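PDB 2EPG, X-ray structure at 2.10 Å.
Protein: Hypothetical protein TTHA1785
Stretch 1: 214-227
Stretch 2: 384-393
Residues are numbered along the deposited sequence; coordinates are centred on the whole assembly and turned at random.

Stretch 1 (214-227) NHFLEVQYVDEVYD
Stretch 2 (384-393) PGDMGRYSYV

A strand can hold a distant loop through the side chains of one face, without sharing backbone hydrogen bonds, and residues 214-227 of TTHA1785 illustrate how. Residues 216-225 form a strand, extended except at Asp223, whose phi/psi of -106/-6 departs from it; 384-390 form a loop that enters a strand at Ser391. CA atoms lie 7.5 Å apart for Phe216 and Met387 and 9.0 Å for Gln220 and Ser391, so both segments advance in the same sense.

Alternation sets the pattern: Phe216, Glu218 and Gln220 point toward the loop, whereas Leu217 points away. Phe216 (chi1 p, chi2 89°) offers a ring face to selenomethionine Met387 (chi1 m, chi2 t, chi3 95°), whose CG sits 3.9 Å from the ring centroid; Met387 CE closes to 3.1 Å from Phe216 CB, although this side chain is poorly ordered.

Glu218 (p, t, chi3 48°) reaches the type II turn Asp386-Arg389, itself closed by Arg389 N to Asp386 O at 3.0 Å. There Gly388, at phi/psi 71/13, donates a weak hydrogen bond from N to Glu218 OE1 (3.4 Å, 167°). Gln220 (chi1 -28°, chi2 t) braces that carboxylate, NE2 to Glu218 OE2 at 2.9 Å, and its NE2 lies 3.4 Å from Ser391 OG.

Farther along, Asp223 (p) brings OD1 within 3.6 Å of Tyr390 CE2. Tyr226 (m) donates from OH to Glu224 OE1 at 2.8 Å.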

# COMPACT_ATOMS: atom_id res chain seq x y z
N ASN A 214 4.22 -11.39 6.02
CA ASN A 214 4.09 -10.21 6.84
C ASN A 214 2.70 -9.58 6.86
O ASN A 214 2.56 -8.36 6.96
CB ASN A 214 5.13 -9.17 6.40
CG ASN A 214 6.54 -9.52 6.86
OD1 ASN A 214 6.92 -10.70 6.90
ND2 ASN A 214 7.32 -8.49 7.19
N HIS A 215 1.66 -10.41 6.76
CA HIS A 215 0.29 -9.90 6.80
C HIS A 215 -0.28 -10.11 8.20
O HIS A 215 -0.02 -11.13 8.84
CB HIS A 215 -0.60 -10.59 5.76
CG HIS A 215 -0.16 -10.35 4.34
ND1 HIS A 215 0.06 -9.09 3.84
CD2 HIS A 215 0.10 -11.21 3.33
CE1 HIS A 215 0.44 -9.18 2.58
NE2 HIS A 215 0.47 -10.46 2.25
N PHE A 216 -1.05 -9.15 8.68
CA PHE A 216 -1.62 -9.24 10.01
C PHE A 216 -2.67 -8.17 10.22
O PHE A 216 -2.95 -7.34 9.35
CB PHE A 216 -0.51 -9.04 11.04
CG PHE A 216 0.21 -7.73 10.88
CD1 PHE A 216 -0.25 -6.59 11.52
CD2 PHE A 216 1.28 -7.62 10.00
CE1 PHE A 216 0.34 -5.35 11.28
CE2 PHE A 216 1.88 -6.38 9.76
CZ PHE A 216 1.40 -5.24 10.40
N LEU A 217 -3.22 -8.19 11.42
CA LEU A 217 -4.21 -7.23 11.81
C LEU A 217 -3.82 -6.90 13.24
O LEU A 217 -3.42 -7.79 13.99
CB LEU A 217 -5.58 -7.90 11.74
CG LEU A 217 -6.80 -7.44 12.51
CD1 LEU A 217 -8.03 -8.10 11.90
CD2 LEU A 217 -6.67 -7.81 13.98
N GLU A 218 -3.85 -5.63 13.63
CA GLU A 218 -3.54 -5.32 15.01
C GLU A 218 -4.41 -4.23 15.61
O GLU A 218 -4.80 -3.26 14.94
CB GLU A 218 -2.04 -5.02 15.23
CG GLU A 218 -1.37 -4.02 14.33
CD GLU A 218 0.10 -3.80 14.72
OE1 GLU A 218 0.86 -4.78 14.92
OE2 GLU A 218 0.51 -2.63 14.81
N VAL A 219 -4.77 -4.45 16.87
CA VAL A 219 -5.56 -3.49 17.64
C VAL A 219 -4.46 -2.67 18.31
O VAL A 219 -3.55 -3.24 18.92
CB VAL A 219 -6.40 -4.17 18.72
CG1 VAL A 219 -7.27 -3.13 19.43
CG2 VAL A 219 -7.26 -5.26 18.09
N GLN A 220 -4.55 -1.35 18.20
CA GLN A 220 -3.53 -0.47 18.74
C GLN A 220 -4.18 0.73 19.42
O GLN A 220 -5.42 0.87 19.46
CB GLN A 220 -2.64 0.07 17.59
CG GLN A 220 -2.52 -0.83 16.35
CD GLN A 220 -2.29 -0.05 15.04
OE1 GLN A 220 -3.16 0.71 14.59
NE2 GLN A 220 -1.12 -0.25 14.44
N TYR A 221 -3.34 1.60 19.95
CA TYR A 221 -3.84 2.83 20.53
C TYR A 221 -2.90 3.94 20.08
O TYR A 221 -1.72 3.71 19.81
CB TYR A 221 -3.94 2.75 22.07
CG TYR A 221 -2.63 2.62 22.82
CD1 TYR A 221 -2.07 1.37 23.10
CD2 TYR A 221 -1.96 3.76 23.29
CE1 TYR A 221 -0.89 1.25 23.82
CE2 TYR A 221 -0.78 3.65 24.00
CZ TYR A 221 -0.25 2.40 24.27
OH TYR A 221 0.92 2.31 24.98
N VAL A 222 -3.44 5.14 19.93
CA VAL A 222 -2.64 6.28 19.50
C VAL A 222 -1.82 6.69 20.73
O VAL A 222 -2.40 7.01 21.76
CB VAL A 222 -3.56 7.45 19.07
CG1 VAL A 222 -2.73 8.65 18.69
CG2 VAL A 222 -4.44 7.01 17.90
N ASP A 223 -0.49 6.64 20.66
CA ASP A 223 0.28 7.03 21.83
C ASP A 223 0.95 8.40 21.69
O ASP A 223 1.51 8.92 22.65
CB ASP A 223 1.31 5.95 22.23
CG ASP A 223 2.62 6.08 21.50
OD1 ASP A 223 3.62 5.49 21.97
OD2 ASP A 223 2.67 6.75 20.45
N GLU A 224 0.86 8.99 20.50
CA GLU A 224 1.45 10.30 20.28
C GLU A 224 0.78 11.02 19.12
O GLU A 224 0.46 10.42 18.09
CB GLU A 224 2.96 10.14 20.02
CG GLU A 224 3.79 11.36 20.41
CD GLU A 224 5.19 10.98 20.87
OE1 GLU A 224 6.03 10.61 20.01
OE2 GLU A 224 5.45 11.06 22.10
N VAL A 225 0.55 12.32 19.30
CA VAL A 225 -0.05 13.13 18.25
C VAL A 225 0.93 14.25 17.92
O VAL A 225 1.33 15.01 18.81
CB VAL A 225 -1.40 13.73 18.70
CG1 VAL A 225 -1.88 14.75 17.69
CG2 VAL A 225 -2.44 12.60 18.85
N TYR A 226 1.31 14.35 16.65
CA TYR A 226 2.27 15.35 16.19
C TYR A 226 1.67 16.57 15.52
O TYR A 226 2.21 17.67 15.62
CB TYR A 226 3.27 14.71 15.22
CG TYR A 226 3.92 13.47 15.76
CD1 TYR A 226 3.59 12.21 15.27
CD2 TYR A 226 4.85 13.56 16.80
CE1 TYR A 226 4.16 11.06 15.79
CE2 TYR A 226 5.43 12.41 17.33
CZ TYR A 226 5.08 11.17 16.82
OH TYR A 226 5.63 10.03 17.35
N ASP A 227 0.57 16.39 14.80
CA ASP A 227 -0.06 17.51 14.13
C ASP A 227 -1.49 17.55 14.61
O ASP A 227 -2.32 16.73 14.20
CB ASP A 227 -0.03 17.35 12.62
CG ASP A 227 -0.29 18.65 11.90
OD1 ASP A 227 0.68 19.36 11.61
OD2 ASP A 227 -1.47 18.99 11.64
N PRO A 384 2.64 1.22 8.33
CA PRO A 384 2.68 0.16 9.33
C PRO A 384 4.14 -0.20 9.62
O PRO A 384 5.00 -0.10 8.75
CB PRO A 384 1.93 -0.96 8.64
CG PRO A 384 2.44 -0.83 7.22
CD PRO A 384 2.40 0.67 6.98
N GLY A 385 4.43 -0.58 10.86
CA GLY A 385 5.78 -0.99 11.17
C GLY A 385 5.74 -2.50 11.05
O GLY A 385 4.83 -3.05 10.41
N ASP A 386 6.70 -3.19 11.63
CA ASP A 386 6.65 -4.65 11.59
C ASP A 386 5.62 -5.00 12.65
O ASP A 386 5.16 -4.12 13.38
CB ASP A 386 8.00 -5.25 11.94
CG ASP A 386 9.11 -4.66 11.12
OD1 ASP A 386 9.36 -3.44 11.27
OD2 ASP A 386 9.72 -5.40 10.31
N MSE A 387 5.26 -6.27 12.75
CA MSE A 387 4.29 -6.66 13.76
C MSE A 387 4.84 -6.32 15.14
O MSE A 387 6.03 -6.52 15.42
CB MSE A 387 4.03 -8.16 13.69
CG MSE A 387 3.55 -8.63 12.34
SE MSE A 387 3.38 -10.54 12.37
CE MSE A 387 1.52 -10.64 12.79
N GLY A 388 3.97 -5.80 16.00
CA GLY A 388 4.39 -5.45 17.34
C GLY A 388 5.31 -4.24 17.40
O GLY A 388 5.92 -3.98 18.43
N ARG A 389 5.41 -3.50 16.29
CA ARG A 389 6.25 -2.31 16.24
C ARG A 389 5.33 -1.11 16.03
O ARG A 389 4.14 -1.29 15.75
CB ARG A 389 7.23 -2.42 15.08
CG ARG A 389 8.01 -3.71 15.05
CD ARG A 389 8.99 -3.79 16.21
NE ARG A 389 9.95 -2.68 16.16
CZ ARG A 389 10.78 -2.46 15.14
NH1 ARG A 389 11.61 -1.43 15.18
NH2 ARG A 389 10.79 -3.28 14.09
N TYR A 390 5.86 0.10 16.15
CA TYR A 390 5.06 1.30 15.96
C TYR A 390 4.56 1.47 14.53
O TYR A 390 5.22 1.06 13.57
CB TYR A 390 5.86 2.56 16.25
CG TYR A 390 6.22 2.79 17.69
CD1 TYR A 390 7.56 2.88 18.09
CD2 TYR A 390 5.23 2.94 18.66
CE1 TYR A 390 7.90 3.13 19.41
CE2 TYR A 390 5.56 3.19 19.99
CZ TYR A 390 6.90 3.28 20.35
OH TYR A 390 7.22 3.53 21.66
N SER A 391 3.39 2.08 14.40
CA SER A 391 2.82 2.39 13.10
C SER A 391 2.69 3.90 13.13
O SER A 391 2.62 4.50 14.20
CB SER A 391 1.44 1.75 12.94
OG SER A 391 1.59 0.41 12.54
N TYR A 392 2.67 4.53 11.96
CA TYR A 392 2.54 5.98 11.93
C TYR A 392 1.45 6.40 10.94
O TYR A 392 1.10 5.66 10.02
CB TYR A 392 3.86 6.66 11.52
CG TYR A 392 5.05 6.38 12.45
CD1 TYR A 392 5.73 5.16 12.41
CD2 TYR A 392 5.46 7.33 13.38
CE1 TYR A 392 6.78 4.89 13.28
CE2 TYR A 392 6.52 7.07 14.25
CZ TYR A 392 7.17 5.85 14.19
OH TYR A 392 8.21 5.60 15.06
N VAL A 393 0.90 7.58 11.17
CA VAL A 393 -0.09 8.14 10.27
C VAL A 393 0.55 9.47 9.84
O VAL A 393 0.91 10.29 10.69
CB VAL A 393 -1.43 8.44 10.98
CG1 VAL A 393 -2.38 9.10 10.00
CG2 VAL A 393 -2.04 7.14 11.54